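Putative Acetyltransferase (Pyrococcus horikoshii, PDB 3DDD) is a putative acyltransferase of the GNAT family that binds coenzyme A and probably transfers an acyl group from it to an acceptor. Local coordinates at residues I22-M33 / L58-F69; I239-A248 / V276-Y285. One frame throughout, in Å; residues are numbered along the deposited sequence. Where two conformers were deposited one is given.

Contact 1: I22-M33 / L58-F69; sequences IRYATPDDIEDM and LEVQPDGCLLAF. With EDO (1,2-ethanediol), chain C.
Arg-23 and Leu-67 face each other as the hydrogen-bonded pair of two antiparallel strands, Arg-23 N giving to Leu-67 O at 2.9 Å and Leu-67 N to Arg-23 O in return. Ala-25 N continues the pairing with a nearly straight bond to Cys-65 O, 2.7 Å. Just past it a water accepts from Cys-65 N and lies near Ala-25 O and Pro-62 O, where the strands part.

Its own segment holds the Arg-23 guanidinium, and the Phe-69 ring lies against one face. Arg-23 meets Asp-29 end-on, NH2 to OD1 at 2.8 Å in the guanidinium plane and NH1 to OD2 from above the carboxylate plane; Thr-26 N takes the anti lone pair of OD2. With CG wedged between backbone N and carbonyl carbon (chi1 59°) and the chain extended to NE, the guanidinium comes to lie with one face over CE2 and CZ of Phe-69, NH2 to CZ being 3.4 Å, the two planes 36° apart. Three bonds fix the carboxylate, and an arginine suits a place needing both a flat face and two donors.

This is the start of a GNAT domain: strand 21-24 leads into helix 30-41, and helix 47-60 returns to strand 65-70, which pairs with the first.

Apolar contacts fill the space between helix and strands. Leu-67 sends CD1 to Asp-29 CB and CD2 to Met-33 CG, 3.6 Å, a branched fork suited to two neighbours. Met-33, a selenomethionine, bends at chi3 to bring CE against Cys-65 SG, while its SE meets Leu-58 CD1. On the other sheet face Leu-66 CD2 sits over the Tyr-24 ring, 4.1 Å from its centroid, beneath helix 103-118.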
loop_
_atom_site.group_PDB
_atom_site.type_symbol
_atom_site.label_atom_id
_atom_site.label_comp_id
_atom_site.label_asym_id
_atom_site.label_seq_id
_atom_site.Cartn_x
_atom_site.Cartn_y
_atom_site.Cartn_z
ATOM N N ILE A 22 -21.990 -6.823 6.999
ATOM C CA ILE A 22 -20.861 -6.145 6.414
ATOM C C ILE A 22 -21.191 -4.668 6.334
ATOM O O ILE A 22 -22.248 -4.280 5.844
ATOM C CB ILE A 22 -20.505 -6.728 5.022
ATOM C CG1 ILE A 22 -20.158 -8.217 5.128
ATOM C CG2 ILE A 22 -19.352 -6.013 4.434
ATOM C CD1 ILE A 22 -19.773 -8.842 3.753
ATOM N N ARG A 23 -20.303 -3.836 6.848
ATOM C CA ARG A 23 -20.586 -2.425 6.911
ATOM C C ARG A 23 -19.326 -1.574 6.786
ATOM O O ARG A 23 -18.214 -2.090 6.854
ATOM C CB ARG A 23 -21.305 -2.116 8.195
ATOM C CG ARG A 23 -20.546 -2.479 9.447
ATOM C CD ARG A 23 -21.107 -1.635 10.599
ATOM N NE ARG A 23 -20.467 -1.821 11.890
ATOM C CZ ARG A 23 -19.249 -1.398 12.212
ATOM N NH1 ARG A 23 -18.476 -0.792 11.327
ATOM N NH2 ARG A 23 -18.788 -1.617 13.430
ATOM N N TYR A 24 -19.537 -0.275 6.599
ATOM C CA TYR A 24 -18.466 0.697 6.548
ATOM C C TYR A 24 -17.859 0.798 7.925
ATOM O O TYR A 24 -18.584 0.914 8.883
ATOM C CB TYR A 24 -19.010 2.063 6.132
ATOM C CG TYR A 24 -19.345 2.181 4.665
ATOM C CD1 TYR A 24 -18.344 2.390 3.740
ATOM C CD2 TYR A 24 -20.659 2.112 4.200
ATOM C CE1 TYR A 24 -18.615 2.511 2.405
ATOM C CE2 TYR A 24 -20.930 2.188 2.824
ATOM C CZ TYR A 24 -19.899 2.411 1.942
ATOM O OH TYR A 24 -20.095 2.551 0.572
ATOM N N ALA A 25 -16.537 0.745 7.998
ATOM C CA ALA A 25 -15.778 0.976 9.220
ATOM C C ALA A 25 -15.766 2.465 9.521
ATOM O O ALA A 25 -15.912 3.262 8.616
ATOM C CB ALA A 25 -14.315 0.487 9.037
ATOM N N THR A 26 -15.612 2.819 10.800
ATOM C CA THR A 26 -15.308 4.175 11.244
ATOM C C THR A 26 -14.057 4.063 12.119
ATOM O O THR A 26 -13.571 2.948 12.355
ATOM C CB THR A 26 -16.472 4.812 12.043
ATOM O OG1 THR A 26 -16.522 4.287 13.379
ATOM C CG2 THR A 26 -17.819 4.565 11.327
ATOM N N PRO A 27 -13.496 5.207 12.593
ATOM C CA PRO A 27 -12.338 5.094 13.480
ATOM C C PRO A 27 -12.620 4.394 14.823
ATOM O O PRO A 27 -11.672 3.960 15.489
ATOM C CB PRO A 27 -11.903 6.566 13.678
ATOM C CG PRO A 27 -12.476 7.277 12.476
ATOM C CD PRO A 27 -13.810 6.617 12.307
ATOM N N ASP A 28 -13.880 4.252 15.222
ATOM C CA ASP A 28 -14.159 3.440 16.418
ATOM C C ASP A 28 -13.853 1.969 16.202
ATOM O O ASP A 28 -13.766 1.246 17.173
ATOM C CB ASP A 28 -15.607 3.551 16.894
ATOM C CG ASP A 28 -16.051 4.998 17.098
ATOM O OD1 ASP A 28 -15.184 5.873 17.394
ATOM O OD2 ASP A 28 -17.273 5.250 16.946
ATOM N N ASP A 29 -13.704 1.529 14.942
ATOM C CA ASP A 29 -13.422 0.135 14.640
ATOM C C ASP A 29 -11.917 -0.211 14.529
ATOM O O ASP A 29 -11.575 -1.331 14.113
ATOM C CB ASP A 29 -14.099 -0.248 13.329
ATOM C CG ASP A 29 -15.591 -0.155 13.406
ATOM O OD1 ASP A 29 -16.205 -0.849 14.231
ATOM O OD2 ASP A 29 -16.165 0.612 12.640
ATOM N N ILE A 30 -11.035 0.722 14.910
ATOM C CA ILE A 30 -9.589 0.554 14.674
ATOM C C ILE A 30 -9.027 -0.673 15.384
ATOM O O ILE A 30 -8.253 -1.429 14.800
ATOM C CB ILE A 30 -8.773 1.842 15.050
ATOM C CG1 ILE A 30 -8.988 2.928 13.996
ATOM C CG2 ILE A 30 -7.252 1.589 15.101
ATOM C CD1 ILE A 30 -8.110 2.756 12.780
ATOM N N GLU A 31 -9.428 -0.888 16.628
ATOM C CA GLU A 31 -8.902 -2.014 17.376
ATOM C C GLU A 31 -9.292 -3.337 16.697
ATOM O O GLU A 31 -8.451 -4.228 16.526
ATOM C CB GLU A 31 -9.329 -1.965 18.845
ATOM C CG GLU A 31 -8.654 -0.807 19.705
ATOM C CD GLU A 31 -7.097 -0.753 19.646
ATOM O OE1 GLU A 31 -6.432 -1.774 19.349
ATOM O OE2 GLU A 31 -6.521 0.335 19.891
ATOM N N ASP A 32 -10.550 -3.450 16.283
ATOM C CA ASP A 32 -10.988 -4.644 15.569
ATOM C C ASP A 32 -10.245 -4.846 14.255
ATOM O O ASP A 32 -9.875 -5.967 13.911
ATOM C CB ASP A 32 -12.511 -4.614 15.328
ATOM C CG ASP A 32 -13.303 -4.744 16.613
ATOM O OD1 ASP A 32 -12.688 -5.047 17.667
ATOM O OD2 ASP A 32 -14.539 -4.584 16.565
HETATM N N MSE A 33 -10.030 -3.777 13.508
HETATM C CA MSE A 33 -9.333 -3.907 12.235
HETATM C C MSE A 33 -7.943 -4.458 12.519
HETATM O O MSE A 33 -7.469 -5.377 11.830
HETATM C CB MSE A 33 -9.239 -2.550 11.518
HETATM C CG MSE A 33 -10.585 -2.009 11.084
HETATM SE SE MSE A 33 -10.628 -0.114 10.687
HETATM C CE MSE A 33 -9.285 -0.012 9.304
ATOM N N LEU A 58 -7.629 5.296 7.120
ATOM C CA LEU A 58 -8.933 5.928 7.241
ATOM C C LEU A 58 -8.908 7.451 7.014
ATOM O O LEU A 58 -9.924 8.011 6.646
ATOM C CB LEU A 58 -9.608 5.596 8.586
ATOM C CG LEU A 58 -10.044 4.150 8.819
ATOM C CD1 LEU A 58 -10.723 3.971 10.188
ATOM C CD2 LEU A 58 -10.935 3.655 7.687
ATOM N N GLU A 59 -7.795 8.132 7.265
ATOM C CA GLU A 59 -7.658 9.521 6.827
ATOM C C GLU A 59 -7.601 9.631 5.292
ATOM O O GLU A 59 -8.153 10.543 4.705
ATOM C CB GLU A 59 -6.396 10.167 7.408
ATOM C CG GLU A 59 -6.630 10.889 8.701
ATOM C CD GLU A 59 -5.389 11.586 9.228
ATOM O OE1 GLU A 59 -4.481 11.948 8.425
ATOM O OE2 GLU A 59 -5.335 11.769 10.469
ATOM N N VAL A 60 -6.864 8.725 4.661
ATOM C CA VAL A 60 -6.752 8.697 3.208
ATOM C C VAL A 60 -8.124 8.387 2.580
ATOM O O VAL A 60 -8.535 9.025 1.605
ATOM C CB VAL A 60 -5.627 7.715 2.782
ATOM C CG1 VAL A 60 -5.573 7.510 1.282
ATOM C CG2 VAL A 60 -4.255 8.247 3.313
ATOM N N GLN A 61 -8.858 7.441 3.150
ATOM C CA GLN A 61 -10.156 7.065 2.589
ATOM C C GLN A 61 -11.138 6.753 3.698
ATOM O O GLN A 61 -11.292 5.602 4.103
ATOM C CB GLN A 61 -10.007 5.900 1.615
ATOM C CG GLN A 61 -11.203 5.744 0.644
ATOM C CD GLN A 61 -11.302 6.868 -0.381
ATOM O OE1 GLN A 61 -10.376 7.103 -1.149
ATOM N NE2 GLN A 61 -12.441 7.550 -0.404
ATOM N N PRO A 62 -11.760 7.806 4.263
ATOM C CA PRO A 62 -12.643 7.606 5.429
ATOM C C PRO A 62 -13.750 6.584 5.267
ATOM O O PRO A 62 -14.115 5.909 6.239
ATOM C CB PRO A 62 -13.197 9.010 5.701
ATOM C CG PRO A 62 -12.108 9.942 5.180
ATOM C CD PRO A 62 -11.581 9.240 3.923
ATOM N N ASP A 63 -14.286 6.487 4.059
ATOM C CA ASP A 63 -15.340 5.542 3.709
ATOM C C ASP A 63 -14.788 4.382 2.894
ATOM O O ASP A 63 -15.485 3.771 2.084
ATOM C CB ASP A 63 -16.446 6.241 2.906
ATOM C CG ASP A 63 -15.919 6.980 1.654
ATOM O OD1 ASP A 63 -14.690 7.041 1.417
ATOM O OD2 ASP A 63 -16.752 7.530 0.907
ATOM N N GLY A 64 -13.530 4.054 3.103
ATOM C CA GLY A 64 -12.893 3.054 2.249
ATOM C C GLY A 64 -12.842 1.669 2.822
ATOM O O GLY A 64 -12.456 0.747 2.139
ATOM N N CYS A 65 -13.192 1.514 4.091
ATOM C CA CYS A 65 -12.996 0.242 4.746
ATOM C C CYS A 65 -14.328 -0.471 5.024
ATOM O O CYS A 65 -15.218 0.058 5.688
ATOM C CB CYS A 65 -12.162 0.423 6.004
ATOM S SG CYS A 65 -11.919 -1.138 6.899
ATOM N N LEU A 66 -14.449 -1.673 4.465
ATOM C CA LEU A 66 -15.581 -2.581 4.748
ATOM C C LEU A 66 -15.173 -3.622 5.785
ATOM O O LEU A 66 -14.079 -4.176 5.695
ATOM C CB LEU A 66 -16.081 -3.258 3.468
ATOM C CG LEU A 66 -16.716 -2.298 2.449
ATOM C CD1 LEU A 66 -17.329 -3.122 1.391
ATOM C CD2 LEU A 66 -17.736 -1.344 3.106
ATOM N N LEU A 67 -16.035 -3.838 6.786
ATOM C CA LEU A 67 -15.787 -4.795 7.884
ATOM C C LEU A 67 -16.898 -5.824 7.910
ATOM O O LEU A 67 -18.052 -5.437 7.779
ATOM C CB LEU A 67 -15.789 -4.097 9.237
ATOM C CG LEU A 67 -14.628 -3.203 9.657
ATOM C CD1 LEU A 67 -14.899 -2.838 11.071
ATOM C CD2 LEU A 67 -13.276 -3.872 9.523
ATOM N N ALA A 68 -16.542 -7.109 8.072
ATOM C CA ALA A 68 -17.499 -8.236 8.116
ATOM C C ALA A 68 -17.571 -8.782 9.541
ATOM O O ALA A 68 -16.554 -9.045 10.175
ATOM C CB ALA A 68 -17.089 -9.338 7.156
ATOM N N PHE A 69 -18.778 -8.909 10.044
ATOM C CA PHE A 69 -19.023 -9.271 11.415
ATOM C C PHE A 69 -19.916 -10.500 11.409
ATOM O O PHE A 69 -20.888 -10.561 10.650
ATOM C CB PHE A 69 -19.768 -8.133 12.131
ATOM C CG PHE A 69 -18.913 -6.958 12.479
ATOM C CD1 PHE A 69 -18.256 -6.894 13.698
ATOM C CD2 PHE A 69 -18.791 -5.886 11.607
ATOM C CE1 PHE A 69 -17.472 -5.789 14.028
ATOM C CE2 PHE A 69 -18.006 -4.789 11.929
ATOM C CZ PHE A 69 -17.354 -4.737 13.137
HETATM C C1 EDO C . -21.214 -1.400 1.248
HETATM O O1 EDO C . -21.274 -2.573 0.446
HETATM C C2 EDO C . -21.913 -1.597 2.598
HETATM O O2 EDO C . -21.780 -2.948 3.009
HETATM O O HOH W 1 -14.538 3.244 5.959
#

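Contact 2: I239-A248 / V276-Y285; sequences IIIPEVNKDA and VDIYYGILAY
Asn-245 pushes its amide nitrogen over the centre of the Tyr-280 ring, ND2 standing 3.6 Å above the plane with amide and ring 55° apart. The same nitrogen gives a straight N-H bond to Tyr-279 O, 2.7 Å, reached from well above the carbonyl plane. Its chi1 of -175° swings CG away from the backbone N and leaves OD1 to accept weakly from Asp-247 N and Ala-248 N as an N-cap. Asparagine suits the place because one amide both donates across the contact and caps the helix. Ala-248 is small enough for its CB to touch Tyr-280 CD2 at 3.6 Å; a serine in place of Tyr-280 would probably leave a gap beside this methyl and take away the ring face over which Asn-245 ND2 stands.

Ile-282 N donates to Ile-240 O at 2.7 Å, and a water joins Ile-240 N to Ile-282 O. Ile-240 uses both its branches: CD1 sits over the Tyr-285 ring centre in a CH-pi contact, 4.0 Å from the centroid, while CG2 touches Tyr-285 CE1 and Ile-282 CG1.

Tyr-280 and Gly-281 form a classic beta bulge facing Leu-216 of strand 212-218, which runs parallel to strand 238-242. With 279-281 antiparallel to the former and Ile-282 N bonded to the latter, segment 276-285 probably fills the place where the two parallel strands of a GNAT fold part. Strand 140-149 flanks strand 238-242 and receives the Tyr-285 hydroxyl at Thr-145 O, while Pro-221 and Ala-224 of helix 221-233 pack on Tyr-280.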
loop_
_atom_site.group_PDB
_atom_site.type_symbol
_atom_site.label_atom_id
_atom_site.label_comp_id
_atom_site.label_asym_id
_atom_site.label_seq_id
_atom_site.Cartn_x
_atom_site.Cartn_y
_atom_site.Cartn_z
ATOM N N ILE A 239 12.241 -1.565 1.491
ATOM C CA ILE A 239 11.856 -0.950 0.235
ATOM C C ILE A 239 11.106 -1.992 -0.583
ATOM O O ILE A 239 11.419 -3.190 -0.550
ATOM C CB ILE A 239 13.111 -0.401 -0.541
ATOM C CG1 ILE A 239 12.682 0.375 -1.789
ATOM C CG2 ILE A 239 14.043 -1.526 -0.851
ATOM C CD1 ILE A 239 13.747 1.160 -2.526
ATOM N N ILE A 240 10.065 -1.557 -1.282
ATOM C CA ILE A 240 9.310 -2.459 -2.136
ATOM C C ILE A 240 9.488 -1.958 -3.567
ATOM O O ILE A 240 8.963 -0.892 -3.946
ATOM C CB ILE A 240 7.806 -2.529 -1.754
ATOM C CG1 ILE A 240 7.630 -2.956 -0.301
ATOM C CG2 ILE A 240 7.122 -3.501 -2.617
ATOM C CD1 ILE A 240 6.230 -2.723 0.241
ATOM N N ILE A 241 10.201 -2.768 -4.341
ATOM C CA ILE A 241 10.656 -2.445 -5.673
ATOM C C ILE A 241 9.780 -3.109 -6.737
ATOM O O ILE A 241 9.550 -4.310 -6.669
ATOM C CB ILE A 241 12.100 -2.985 -5.857
ATOM C CG1 ILE A 241 13.049 -2.284 -4.885
ATOM C CG2 ILE A 241 12.568 -2.774 -7.256
ATOM C CD1 ILE A 241 14.457 -2.775 -5.049
ATOM N N PRO A 242 9.355 -2.350 -7.755
ATOM C CA PRO A 242 8.681 -2.975 -8.881
ATOM C C PRO A 242 9.745 -3.703 -9.691
ATOM O O PRO A 242 10.740 -3.101 -10.058
ATOM C CB PRO A 242 8.096 -1.793 -9.657
ATOM C CG PRO A 242 8.415 -0.577 -8.895
ATOM C CD PRO A 242 9.527 -0.906 -7.955
ATOM N N GLU A 243 9.528 -4.982 -9.961
ATOM C CA GLU A 243 10.567 -5.842 -10.544
ATOM C C GLU A 243 10.928 -5.415 -11.985
ATOM O O GLU A 243 11.972 -5.815 -12.505
ATOM C CB GLU A 243 10.114 -7.318 -10.458
ATOM C CG GLU A 243 11.164 -8.387 -10.798
ATOM C CD GLU A 243 10.707 -9.815 -10.466
ATOM O OE1 GLU A 243 9.535 -10.018 -10.105
ATOM O OE2 GLU A 243 11.525 -10.748 -10.580
ATOM N N VAL A 244 10.072 -4.600 -12.610
ATOM C CA VAL A 244 10.312 -4.070 -13.957
ATOM C C VAL A 244 11.216 -2.841 -13.997
ATOM O O VAL A 244 11.553 -2.385 -15.077
ATOM C CB VAL A 244 9.001 -3.679 -14.674
ATOM C CG1 VAL A 244 8.217 -4.926 -15.069
ATOM C CG2 VAL A 244 8.185 -2.723 -13.832
ATOM N N ASN A 245 11.568 -2.280 -12.838
ATOM C CA ASN A 245 12.545 -1.205 -12.781
ATOM C C ASN A 245 13.854 -1.938 -12.654
ATOM O O ASN A 245 14.187 -2.427 -11.575
ATOM C CB ASN A 245 12.301 -0.282 -11.583
ATOM C CG ASN A 245 13.230 0.905 -11.559
ATOM O OD1 ASN A 245 14.334 0.832 -12.060
ATOM N ND2 ASN A 245 12.786 2.015 -10.961
ATOM N N LYS A 246 14.567 -2.042 -13.772
ATOM C CA LYS A 246 15.829 -2.766 -13.849
ATOM C C LYS A 246 16.911 -2.113 -12.986
ATOM O O LYS A 246 17.734 -2.811 -12.386
ATOM C CB LYS A 246 16.272 -2.868 -15.312
ATOM N N ASP A 247 16.887 -0.786 -12.868
ATOM C CA ASP A 247 17.881 -0.096 -12.053
ATOM C C ASP A 247 17.653 -0.216 -10.555
ATOM O O ASP A 247 18.589 -0.062 -9.787
ATOM C CB ASP A 247 17.956 1.388 -12.410
ATOM C CG ASP A 247 18.561 1.641 -13.782
ATOM O OD1 ASP A 247 19.351 0.812 -14.299
ATOM O OD2 ASP A 247 18.237 2.697 -14.346
ATOM N N ALA A 248 16.414 -0.464 -10.139
ATOM C CA ALA A 248 16.084 -0.541 -8.715
ATOM C C ALA A 248 16.721 -1.757 -8.022
ATOM O O ALA A 248 17.243 -1.622 -6.939
ATOM C CB ALA A 248 14.529 -0.502 -8.485
ATOM N N VAL A 276 7.613 3.754 -14.782
ATOM C CA VAL A 276 8.066 2.812 -13.774
ATOM C C VAL A 276 9.609 2.735 -13.702
ATOM O O VAL A 276 10.161 2.233 -12.726
ATOM C CB VAL A 276 7.446 1.414 -14.045
ATOM C CG1 VAL A 276 8.127 0.752 -15.264
ATOM C CG2 VAL A 276 7.504 0.542 -12.787
ATOM N N ASP A 277 10.273 3.239 -14.748
ATOM C CA ASP A 277 11.733 3.351 -14.782
ATOM C C ASP A 277 12.255 4.340 -13.746
ATOM O O ASP A 277 13.351 4.162 -13.217
ATOM C CB ASP A 277 12.272 3.679 -16.207
ATOM C CG ASP A 277 11.739 4.992 -16.782
ATOM O OD1 ASP A 277 10.552 5.028 -17.160
ATOM O OD2 ASP A 277 12.513 5.973 -16.905
ATOM N N ILE A 278 11.453 5.345 -13.403
ATOM C CA ILE A 278 11.844 6.295 -12.339
ATOM C C ILE A 278 11.295 5.953 -10.956
ATOM O O ILE A 278 11.525 6.689 -9.987
ATOM C CB ILE A 278 11.528 7.786 -12.693
ATOM C CG1 ILE A 278 10.023 8.080 -12.807
ATOM C CG2 ILE A 278 12.297 8.197 -13.965
ATOM C CD1 ILE A 278 9.726 9.590 -12.777
ATOM N N TYR A 279 10.552 4.848 -10.885
ATOM C CA TYR A 279 9.762 4.482 -9.729
ATOM C C TYR A 279 10.477 3.321 -9.079
ATOM O O TYR A 279 10.423 2.198 -9.604
ATOM C CB TYR A 279 8.357 4.063 -10.164
ATOM C CG TYR A 279 7.320 3.891 -9.056
ATOM C CD1 TYR A 279 7.485 4.455 -7.791
ATOM C CD2 TYR A 279 6.136 3.251 -9.313
ATOM C CE1 TYR A 279 6.486 4.337 -6.819
ATOM C CE2 TYR A 279 5.138 3.125 -8.352
ATOM C CZ TYR A 279 5.314 3.668 -7.114
ATOM O OH TYR A 279 4.323 3.526 -6.165
ATOM N N TYR A 280 11.166 3.609 -7.965
ATOM C CA TYR A 280 12.107 2.671 -7.339
ATOM C C TYR A 280 11.509 1.942 -6.158
ATOM O O TYR A 280 11.875 0.824 -5.909
ATOM C CB TYR A 280 13.380 3.385 -6.868
ATOM C CG TYR A 280 14.301 3.748 -7.987
ATOM C CD1 TYR A 280 14.052 4.857 -8.780
ATOM C CD2 TYR A 280 15.395 2.965 -8.284
ATOM C CE1 TYR A 280 14.876 5.185 -9.840
ATOM C CE2 TYR A 280 16.231 3.286 -9.360
ATOM C CZ TYR A 280 15.967 4.399 -10.121
ATOM O OH TYR A 280 16.790 4.734 -11.178
ATOM N N GLY A 281 10.603 2.593 -5.440
ATOM C CA GLY A 281 10.010 2.044 -4.243
ATOM C C GLY A 281 8.559 2.472 -4.184
ATOM O O GLY A 281 8.246 3.672 -4.192
ATOM N N ILE A 282 7.659 1.498 -4.138
ATOM C CA ILE A 282 6.249 1.819 -4.071
ATOM C C ILE A 282 5.950 2.371 -2.680
ATOM O O ILE A 282 6.700 2.149 -1.720
ATOM C CB ILE A 282 5.331 0.615 -4.478
ATOM C CG1 ILE A 282 5.251 -0.462 -3.405
ATOM C CG2 ILE A 282 5.766 -0.017 -5.810
ATOM C CD1 ILE A 282 4.123 -1.466 -3.690
ATOM N N LEU A 283 4.843 3.081 -2.562
ATOM C CA LEU A 283 4.425 3.623 -1.274
ATOM C C LEU A 283 4.125 2.500 -0.278
ATOM O O LEU A 283 4.717 2.448 0.775
ATOM C CB LEU A 283 3.224 4.577 -1.452
ATOM C CG LEU A 283 2.961 5.498 -0.231
ATOM C CD1 LEU A 283 2.310 6.834 -0.636
ATOM C CD2 LEU A 283 2.104 4.792 0.788
ATOM N N ALA A 284 3.207 1.602 -0.632
ATOM C CA ALA A 284 2.786 0.483 0.247
ATOM C C ALA A 284 2.038 -0.476 -0.618
ATOM O O ALA A 284 1.436 -0.059 -1.580
ATOM C CB ALA A 284 1.879 0.959 1.389
ATOM N N TYR A 285 2.068 -1.767 -0.311
ATOM C CA TYR A 285 1.234 -2.731 -1.052
ATOM C C TYR A 285 -0.283 -2.343 -0.989
ATOM O O TYR A 285 -1.024 -2.521 -1.956
ATOM C CB TYR A 285 1.416 -4.126 -0.505
ATOM C CG TYR A 285 2.686 -4.879 -0.848
ATOM C CD1 TYR A 285 3.199 -4.910 -2.142
ATOM C CD2 TYR A 285 3.352 -5.614 0.131
ATOM C CE1 TYR A 285 4.329 -5.665 -2.464
ATOM C CE2 TYR A 285 4.512 -6.375 -0.175
ATOM C CZ TYR A 285 4.996 -6.391 -1.469
ATOM O OH TYR A 285 6.115 -7.140 -1.777
HETATM O O HOH W 2 9.063 1.136 -0.859
#

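Contact 1 and contact 2 lie on opposite sides of the chain's centre, their own centres about 29 Å apart and their nearest atoms about 8 Å from each other. They follow in series along the chain, the first at the start of the N-terminal GNAT unit, the second within the range of the C-terminal GNAT domain. Each has a side chain within 10 Å of the bound coenzyme A: that of Ala-68 in contact 1 is about 9 Å from the ligand and about 7 Å from the side chain of the CoA-binding Val-94, while that of Tyr-285 in contact 2 is about 7 Å from the ligand and about 8 Å from that of CoA-binding Ser-127.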